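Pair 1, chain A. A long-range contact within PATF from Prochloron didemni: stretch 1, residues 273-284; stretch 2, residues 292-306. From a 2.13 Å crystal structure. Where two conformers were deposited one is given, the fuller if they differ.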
# COMPACT_ATOMS: atom_id res chain seq x y z
N GLN A 273 5.44 -1.07 19.93
CA GLN A 273 5.88 -2.23 19.13
C GLN A 273 7.31 -2.09 18.62
O GLN A 273 7.71 -1.04 18.15
CB GLN A 273 4.96 -2.46 17.94
CG GLN A 273 3.57 -2.96 18.27
CD GLN A 273 3.60 -4.21 19.11
OE1 GLN A 273 3.80 -5.31 18.60
NE2 GLN A 273 3.42 -4.05 20.41
N GLY A 274 8.06 -3.18 18.64
CA GLY A 274 9.39 -3.21 18.05
C GLY A 274 9.30 -3.47 16.57
O GLY A 274 8.22 -3.74 16.02
N CYS A 275 10.44 -3.39 15.89
CA CYS A 275 10.58 -3.86 14.52
C CYS A 275 10.00 -2.95 13.45
O CYS A 275 10.09 -3.28 12.28
CB CYS A 275 10.02 -5.29 14.38
SG CYS A 275 10.81 -6.39 15.58
N ILE A 276 9.45 -1.81 13.87
CA ILE A 276 8.87 -0.85 12.97
C ILE A 276 9.93 0.04 12.34
O ILE A 276 10.66 0.74 13.04
CB ILE A 276 7.80 0.00 13.67
CG1 ILE A 276 6.67 -0.92 14.12
CG2 ILE A 276 7.27 1.07 12.72
CD1 ILE A 276 5.50 -0.21 14.77
N THR A 277 10.03 -0.01 11.01
CA THR A 277 11.01 0.76 10.25
C THR A 277 10.44 2.09 9.75
O THR A 277 11.17 3.05 9.59
CB THR A 277 11.52 -0.02 9.03
OG1 THR A 277 10.40 -0.44 8.24
CG2 THR A 277 12.31 -1.22 9.46
N ASP A 278 9.13 2.15 9.53
CA ASP A 278 8.47 3.34 9.05
C ASP A 278 6.95 3.25 9.25
O ASP A 278 6.39 2.15 9.36
CB ASP A 278 8.81 3.57 7.57
CG ASP A 278 8.43 2.39 6.69
OD1 ASP A 278 7.26 2.34 6.25
OD2 ASP A 278 9.29 1.51 6.42
N VAL A 279 6.32 4.42 9.25
CA VAL A 279 4.87 4.56 9.34
C VAL A 279 4.44 5.51 8.24
O VAL A 279 5.26 6.21 7.67
CB VAL A 279 4.40 5.09 10.70
CG1 VAL A 279 4.86 4.12 11.78
CG2 VAL A 279 4.96 6.49 11.01
N ALA A 280 3.16 5.48 7.91
CA ALA A 280 2.62 6.42 6.96
C ALA A 280 1.20 6.72 7.29
O ALA A 280 0.44 5.85 7.69
CB ALA A 280 2.74 5.88 5.54
N ILE A 281 0.83 7.98 7.10
CA ILE A 281 -0.54 8.38 7.18
C ILE A 281 -1.04 8.65 5.77
O ILE A 281 -0.41 9.39 5.02
CB ILE A 281 -0.70 9.64 8.03
CG1 ILE A 281 -0.15 9.40 9.43
CG2 ILE A 281 -2.18 10.05 8.10
CD1 ILE A 281 -0.84 8.28 10.19
N ALA A 282 -2.18 8.07 5.44
CA ALA A 282 -2.83 8.28 4.14
C ALA A 282 -4.13 9.02 4.40
O ALA A 282 -4.97 8.55 5.18
CB ALA A 282 -3.08 6.96 3.44
N VAL A 283 -4.27 10.16 3.74
CA VAL A 283 -5.35 11.09 4.01
C VAL A 283 -5.59 11.98 2.79
O VAL A 283 -4.67 12.25 2.04
CB VAL A 283 -5.03 11.88 5.32
CG1 VAL A 283 -3.79 12.74 5.17
CG2 VAL A 283 -6.21 12.74 5.76
N THR A 284 -6.82 12.41 2.55
CA THR A 284 -7.09 13.37 1.48
C THR A 284 -6.76 14.81 1.93
O THR A 284 -6.74 15.12 3.11
CB THR A 284 -8.55 13.35 1.04
OG1 THR A 284 -9.36 13.75 2.14
CG2 THR A 284 -8.98 11.96 0.54
N ARG A 292 -9.10 17.69 13.38
CA ARG A 292 -8.75 16.36 13.82
C ARG A 292 -9.01 15.38 12.69
O ARG A 292 -10.01 15.51 11.97
CB ARG A 292 -9.64 16.08 15.03
CG ARG A 292 -9.24 14.92 15.90
CD ARG A 292 -10.17 14.86 17.11
NE ARG A 292 -9.83 15.91 18.06
CZ ARG A 292 -8.80 15.87 18.92
NH1 ARG A 292 -7.99 14.81 18.97
NH2 ARG A 292 -8.58 16.90 19.73
N LEU A 293 -8.10 14.42 12.51
CA LEU A 293 -8.27 13.42 11.48
C LEU A 293 -9.30 12.39 11.93
O LEU A 293 -9.12 11.75 12.95
CB LEU A 293 -6.94 12.71 11.16
CG LEU A 293 -5.85 13.56 10.51
CD1 LEU A 293 -4.72 12.64 10.05
CD2 LEU A 293 -6.39 14.38 9.35
N GLU A 294 -10.37 12.28 11.15
CA GLU A 294 -11.44 11.32 11.40
C GLU A 294 -11.45 10.20 10.35
O GLU A 294 -11.87 9.07 10.63
CB GLU A 294 -12.79 12.05 11.40
CG GLU A 294 -13.00 12.99 12.59
CD GLU A 294 -13.54 12.31 13.87
OE1 GLU A 294 -13.76 11.06 13.92
OE2 GLU A 294 -13.74 13.04 14.86
N ASN A 295 -11.02 10.53 9.13
CA ASN A 295 -11.05 9.64 8.01
C ASN A 295 -9.66 9.56 7.39
O ASN A 295 -9.19 10.51 6.77
CB ASN A 295 -12.06 10.13 6.99
CG ASN A 295 -13.47 10.19 7.56
OD1 ASN A 295 -14.06 9.16 7.84
ND2 ASN A 295 -14.00 11.40 7.74
N PHE A 296 -9.01 8.42 7.58
CA PHE A 296 -7.61 8.25 7.20
C PHE A 296 -7.21 6.80 7.32
O PHE A 296 -7.93 6.00 7.91
CB PHE A 296 -6.67 9.11 8.08
CG PHE A 296 -6.71 8.74 9.53
CD1 PHE A 296 -7.71 9.23 10.36
CD2 PHE A 296 -5.75 7.90 10.07
CE1 PHE A 296 -7.76 8.88 11.69
CE2 PHE A 296 -5.81 7.53 11.41
CZ PHE A 296 -6.80 8.04 12.22
N CYS A 297 -6.05 6.49 6.77
CA CYS A 297 -5.42 5.19 6.94
C CYS A 297 -4.08 5.35 7.59
O CYS A 297 -3.33 6.25 7.25
CB CYS A 297 -5.22 4.54 5.58
SG CYS A 297 -6.70 3.83 4.93
N PHE A 298 -3.77 4.47 8.53
CA PHE A 298 -2.52 4.50 9.27
C PHE A 298 -1.75 3.18 8.98
O PHE A 298 -2.21 2.10 9.31
CB PHE A 298 -2.88 4.62 10.74
CG PHE A 298 -1.75 5.04 11.64
CD1 PHE A 298 -0.52 4.41 11.60
CD2 PHE A 298 -1.96 6.02 12.60
CE1 PHE A 298 0.52 4.79 12.46
CE2 PHE A 298 -0.94 6.40 13.47
CZ PHE A 298 0.31 5.79 13.39
N TYR A 299 -0.56 3.31 8.41
CA TYR A 299 0.26 2.19 7.96
C TYR A 299 1.47 2.12 8.87
O TYR A 299 1.99 3.15 9.26
CB TYR A 299 0.72 2.44 6.52
CG TYR A 299 -0.36 2.32 5.49
CD1 TYR A 299 -1.18 3.38 5.16
CD2 TYR A 299 -0.57 1.10 4.84
CE1 TYR A 299 -2.19 3.24 4.18
CE2 TYR A 299 -1.56 0.95 3.88
CZ TYR A 299 -2.36 2.01 3.55
OH TYR A 299 -3.35 1.81 2.61
N TYR A 300 1.93 0.92 9.19
CA TYR A 300 3.22 0.72 9.80
C TYR A 300 3.88 -0.51 9.18
O TYR A 300 3.18 -1.47 8.82
CB TYR A 300 3.12 0.63 11.33
CG TYR A 300 2.37 -0.55 11.86
CD1 TYR A 300 1.00 -0.51 12.01
CD2 TYR A 300 3.04 -1.70 12.24
CE1 TYR A 300 0.31 -1.60 12.52
CE2 TYR A 300 2.36 -2.78 12.76
CZ TYR A 300 0.99 -2.73 12.88
OH TYR A 300 0.32 -3.83 13.36
N ASP A 301 5.21 -0.48 9.07
CA ASP A 301 6.00 -1.44 8.33
C ASP A 301 6.96 -2.14 9.27
O ASP A 301 7.68 -1.47 10.03
CB ASP A 301 6.76 -0.71 7.22
CG ASP A 301 7.46 -1.65 6.23
OD1 ASP A 301 7.11 -2.85 6.12
OD2 ASP A 301 8.37 -1.16 5.51
N GLN A 302 6.95 -3.47 9.23
CA GLN A 302 7.83 -4.29 10.05
C GLN A 302 8.64 -5.23 9.17
O GLN A 302 8.11 -5.80 8.19
CB GLN A 302 7.00 -5.06 11.06
CG GLN A 302 6.35 -4.17 12.11
CD GLN A 302 5.43 -4.93 13.04
OE1 GLN A 302 4.39 -5.41 12.62
NE2 GLN A 302 5.80 -5.02 14.32
N TRP A 303 9.93 -5.37 9.49
CA TRP A 303 10.86 -6.19 8.71
C TRP A 303 11.12 -7.49 9.47
O TRP A 303 11.46 -7.49 10.65
CB TRP A 303 12.15 -5.42 8.37
CG TRP A 303 11.92 -4.32 7.28
CD1 TRP A 303 10.75 -3.60 7.07
CD2 TRP A 303 12.88 -3.81 6.31
NE1 TRP A 303 10.93 -2.72 6.02
CE2 TRP A 303 12.21 -2.82 5.55
CE3 TRP A 303 14.22 -4.11 6.02
CZ2 TRP A 303 12.85 -2.13 4.51
CZ3 TRP A 303 14.85 -3.41 4.99
CH2 TRP A 303 14.16 -2.43 4.24
N ASP A 304 10.97 -8.62 8.76
CA ASP A 304 11.00 -9.93 9.42
C ASP A 304 12.36 -10.40 9.88
O ASP A 304 12.48 -11.47 10.46
CB ASP A 304 10.31 -10.99 8.54
CG ASP A 304 11.09 -11.30 7.26
OD1 ASP A 304 12.28 -10.94 7.11
OD2 ASP A 304 10.48 -11.96 6.39
N GLU A 305 13.41 -9.62 9.63
CA GLU A 305 14.71 -9.87 10.24
C GLU A 305 14.86 -9.19 11.61
O GLU A 305 15.88 -9.37 12.25
CB GLU A 305 15.82 -9.41 9.29
CG GLU A 305 15.69 -10.00 7.89
CD GLU A 305 16.80 -10.96 7.53
OE1 GLU A 305 16.93 -11.97 8.26
OE2 GLU A 305 17.51 -10.71 6.52
N CYS A 306 13.86 -8.42 12.05
CA CYS A 306 13.88 -7.83 13.39
C CYS A 306 13.33 -8.85 14.38
O CYS A 306 14.08 -9.43 15.15
CB CYS A 306 13.05 -6.55 13.47
SG CYS A 306 12.75 -5.95 15.18
O HOH W 1 3.97 -6.13 16.06
O HOH W 2 -8.85 10.79 4.16

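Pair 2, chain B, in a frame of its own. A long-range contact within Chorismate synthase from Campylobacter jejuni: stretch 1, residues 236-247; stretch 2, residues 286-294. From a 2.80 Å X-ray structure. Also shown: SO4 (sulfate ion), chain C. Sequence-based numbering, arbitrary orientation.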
# COMPACT_ATOMS: atom_id res chain seq x y z
N GLY B 236 8.27 -10.75 13.38
CA GLY B 236 7.69 -11.60 12.35
C GLY B 236 8.44 -12.91 12.14
O GLY B 236 7.88 -13.89 11.64
N ILE B 237 9.72 -12.92 12.51
CA ILE B 237 10.54 -14.11 12.36
C ILE B 237 9.99 -15.24 13.22
O ILE B 237 9.49 -15.01 14.32
CB ILE B 237 11.99 -13.84 12.77
CG1 ILE B 237 12.59 -12.75 11.88
CG2 ILE B 237 12.79 -15.15 12.71
CD1 ILE B 237 14.07 -12.50 12.07
N ASN B 238 10.08 -16.46 12.71
CA ASN B 238 9.61 -17.62 13.44
C ASN B 238 10.31 -17.75 14.77
O ASN B 238 11.51 -17.52 14.87
CB ASN B 238 9.85 -18.90 12.66
CG ASN B 238 8.66 -19.31 11.85
OD1 ASN B 238 8.08 -20.37 12.08
ND2 ASN B 238 8.25 -18.45 10.90
N ALA B 239 9.55 -18.13 15.78
CA ALA B 239 10.09 -18.34 17.11
C ALA B 239 10.40 -17.08 17.91
O ALA B 239 10.72 -17.17 19.09
CB ALA B 239 11.34 -19.21 17.01
N VAL B 240 10.30 -15.90 17.30
CA VAL B 240 10.62 -14.68 18.03
C VAL B 240 9.50 -14.24 18.95
O VAL B 240 8.34 -14.14 18.54
CB VAL B 240 10.97 -13.53 17.07
CG1 VAL B 240 11.14 -12.24 17.86
CG2 VAL B 240 12.27 -13.85 16.33
N LYS B 241 9.84 -13.97 20.20
CA LYS B 241 8.85 -13.54 21.18
C LYS B 241 9.18 -12.20 21.87
O LYS B 241 8.40 -11.70 22.69
CB LYS B 241 8.66 -14.64 22.22
CG LYS B 241 8.29 -16.00 21.64
CD LYS B 241 6.98 -15.98 20.85
CE LYS B 241 5.79 -15.53 21.69
NZ LYS B 241 4.58 -15.56 20.83
N ALA B 242 10.33 -11.62 21.54
CA ALA B 242 10.70 -10.34 22.12
C ALA B 242 11.74 -9.62 21.26
O ALA B 242 12.55 -10.24 20.58
CB ALA B 242 11.24 -10.52 23.53
N VAL B 243 11.68 -8.29 21.30
CA VAL B 243 12.59 -7.45 20.54
C VAL B 243 13.04 -6.25 21.34
O VAL B 243 12.21 -5.54 21.93
CB VAL B 243 11.93 -6.94 19.29
CG1 VAL B 243 12.90 -6.07 18.53
CG2 VAL B 243 11.47 -8.09 18.44
N GLU B 244 14.35 -6.02 21.35
CA GLU B 244 14.90 -4.89 22.08
C GLU B 244 15.73 -3.95 21.23
O GLU B 244 16.44 -4.37 20.32
CB GLU B 244 15.79 -5.37 23.23
CG GLU B 244 15.05 -5.94 24.41
CD GLU B 244 15.98 -6.21 25.56
OE1 GLU B 244 16.94 -6.99 25.38
OE2 GLU B 244 15.75 -5.64 26.65
N ILE B 245 15.64 -2.67 21.55
CA ILE B 245 16.43 -1.69 20.83
C ILE B 245 17.21 -0.89 21.86
O ILE B 245 16.64 -0.10 22.62
CB ILE B 245 15.54 -0.75 19.99
CG1 ILE B 245 14.86 -1.56 18.88
CG2 ILE B 245 16.39 0.37 19.41
CD1 ILE B 245 13.99 -0.75 17.97
N GLY B 246 18.51 -1.12 21.88
CA GLY B 246 19.36 -0.41 22.82
C GLY B 246 19.11 -0.89 24.23
O GLY B 246 18.95 -2.09 24.45
N GLU B 247 19.08 0.04 25.19
CA GLU B 247 18.86 -0.34 26.58
C GLU B 247 17.72 -1.34 26.75
O GLU B 247 17.69 -2.08 27.73
CB GLU B 247 18.59 0.90 27.45
CG GLU B 247 19.83 1.66 27.87
CD GLU B 247 20.90 0.79 28.52
OE1 GLU B 247 20.63 0.16 29.57
OE2 GLU B 247 22.02 0.73 27.96
N LEU B 286 23.57 0.45 15.38
CA LEU B 286 22.24 -0.05 15.68
C LEU B 286 22.35 -1.22 16.64
O LEU B 286 23.04 -2.20 16.35
CB LEU B 286 21.54 -0.47 14.38
CG LEU B 286 20.19 0.14 13.97
CD1 LEU B 286 20.09 1.63 14.30
CD2 LEU B 286 20.02 -0.10 12.48
N ILE B 287 21.69 -1.11 17.79
CA ILE B 287 21.71 -2.17 18.80
C ILE B 287 20.35 -2.83 18.87
O ILE B 287 19.45 -2.34 19.54
CB ILE B 287 22.05 -1.62 20.21
CG1 ILE B 287 23.28 -0.71 20.14
CG2 ILE B 287 22.32 -2.78 21.16
CD1 ILE B 287 24.51 -1.42 19.64
N LEU B 288 20.21 -3.96 18.18
CA LEU B 288 18.95 -4.68 18.13
C LEU B 288 19.09 -6.06 18.73
O LEU B 288 20.03 -6.78 18.41
CB LEU B 288 18.50 -4.84 16.67
CG LEU B 288 18.56 -3.58 15.82
CD1 LEU B 288 17.99 -3.86 14.45
CD2 LEU B 288 17.80 -2.48 16.53
N LYS B 289 18.16 -6.45 19.58
CA LYS B 289 18.24 -7.78 20.16
C LYS B 289 16.95 -8.53 19.92
O LYS B 289 15.86 -8.03 20.22
CB LYS B 289 18.52 -7.69 21.66
CG LYS B 289 19.71 -6.82 22.04
CD LYS B 289 20.00 -6.99 23.50
CE LYS B 289 20.94 -5.93 24.05
NZ LYS B 289 20.28 -4.58 24.08
N THR B 290 17.07 -9.74 19.35
CA THR B 290 15.94 -10.61 19.04
C THR B 290 16.00 -11.90 19.86
O THR B 290 16.95 -12.69 19.72
CB THR B 290 15.92 -11.00 17.57
OG1 THR B 290 15.93 -9.83 16.76
CG2 THR B 290 14.68 -11.80 17.25
N TYR B 291 14.98 -12.14 20.67
CA TYR B 291 14.92 -13.33 21.50
C TYR B 291 14.06 -14.44 20.93
O TYR B 291 12.85 -14.30 20.75
CB TYR B 291 14.41 -12.95 22.88
CG TYR B 291 15.30 -11.93 23.52
CD1 TYR B 291 16.47 -12.30 24.18
CD2 TYR B 291 15.02 -10.57 23.41
CE1 TYR B 291 17.33 -11.36 24.71
CE2 TYR B 291 15.87 -9.62 23.94
CZ TYR B 291 17.02 -10.02 24.58
OH TYR B 291 17.88 -9.07 25.07
N PHE B 292 14.70 -15.57 20.66
CA PHE B 292 14.01 -16.72 20.11
C PHE B 292 13.59 -17.72 21.18
O PHE B 292 14.32 -18.00 22.13
CB PHE B 292 14.91 -17.43 19.10
CG PHE B 292 15.12 -16.67 17.82
CD1 PHE B 292 15.92 -15.52 17.79
CD2 PHE B 292 14.58 -17.14 16.64
CE1 PHE B 292 16.15 -14.86 16.61
CE2 PHE B 292 14.81 -16.48 15.44
CZ PHE B 292 15.60 -15.34 15.43
N LYS B 293 12.39 -18.27 21.01
CA LYS B 293 11.87 -19.26 21.95
C LYS B 293 12.34 -20.62 21.47
O LYS B 293 12.83 -20.75 20.34
CB LYS B 293 10.35 -19.23 21.98
CG LYS B 293 9.68 -19.90 20.78
CD LYS B 293 8.15 -19.84 20.86
CE LYS B 293 7.50 -20.59 19.70
NZ LYS B 293 6.04 -20.75 19.91
N PRO B 294 12.23 -21.65 22.32
CA PRO B 294 12.66 -22.97 21.88
C PRO B 294 11.74 -23.51 20.79
O PRO B 294 10.51 -23.34 20.84
CB PRO B 294 12.61 -23.80 23.16
CG PRO B 294 11.58 -23.09 23.99
CD PRO B 294 11.90 -21.65 23.75
S SO4 C . 5.98 -18.15 16.52
O1 SO4 C . 6.15 -19.38 15.71
O2 SO4 C . 4.62 -17.58 16.31
O3 SO4 C . 6.15 -18.45 17.95
O4 SO4 C . 6.98 -17.14 16.10

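The sharpest difference between the pairs lies where each first strand begins. In pair 1 the two stretches are covalently joined: Cys A275 SG and Cys A306 SG lie 2.0 Å apart in a disulfide with a chi3 of -66°. Cys A275 superposes on Ala B239, which can form no such link; instead Ala B239 CB packs 3.9 Å from Phe B292 CD2, and its backbone N donates to sulfate O4 at 2.8 Å. The sulfate, probably from the crystallisation liquor, also takes a weak hydrogen bond to its O3 from Lys B293 NZ at 3.0 Å.

Beneath this difference the backbones are nearly identical. Fourteen central residues superpose with an RMSD of 0.4 Å, and both pairs are antiparallel strands, with axes at 167° in pair 1 and 166° in pair 2. The ladders largely correspond: Ala A280 and Tyr A299 exchange hydrogen bonds (Ala A280 N to Tyr A299 O 2.9 Å, Tyr A299 N to Ala A280 O 2.8 Å), as do the matching Glu B244 and Lys B289, both at 2.8 Å (Glu B244 N to Lys B289 O, Lys B289 N to Glu B244 O). At the far end Ala A282 and Cys A297 exchange two hydrogen bonds (Ala A282 N to Cys A297 O and Cys A297 N to Ala A282 O, both 2.8 Å), whereas the matching Gly B246 and Ile B287 keep only Gly B246 N to Ile B287 O, at 2.8 Å. Near the disulfide, however, the bond from Trp A303 N to Cys A275 O is weak at 3.5 Å, whereas Lys B293 N reaches Ala B239 O at 2.8 Å.

On the face carrying Ile A276 and Val A279, Gln A302 matches Phe B292. The side-chain centres fall 0.7 Å apart, yet the chemistry differs: Gln A302 NE2 donates to Gly A274 O at 3.2 Å, while the Phe B292 ring receives Val B240 CG2 over one face, 3.8 Å from its centroid. Farther along, Ile A281 CD1 sits over the Phe A298 ring, 3.7 Å from the centroid; the matching Ile B245 meets an aliphatic partner, with CG1 3.9 Å from Leu B288 CD2.

The opposite face shows a redistribution of bulk and polarity. In pair 1, small Ala A280 and Ala A282 accompany Tyr A299, whose ring edge meets Ala A282 CB, 3.9 Å from CE1. In pair 2 the tyrosine is at the position of Asp A301, beside Ala B242, and Tyr B291 OH donates a very short hydrogen bond to Glu B244 OE1, at 2.3 Å. Pair 1 instead brings two acids together there: Asp A278 OD2 lies 3.0 Å from Asp A301 OD2. These oxygens do not hydrogen-bond to each other, but each accepts a hydrogen bond from within its own stretch, Asp A278 OD2 from Thr A277 OG1 (2.9 Å) and Asp A301 OD2 from Trp A303 NE1 (3.0 Å).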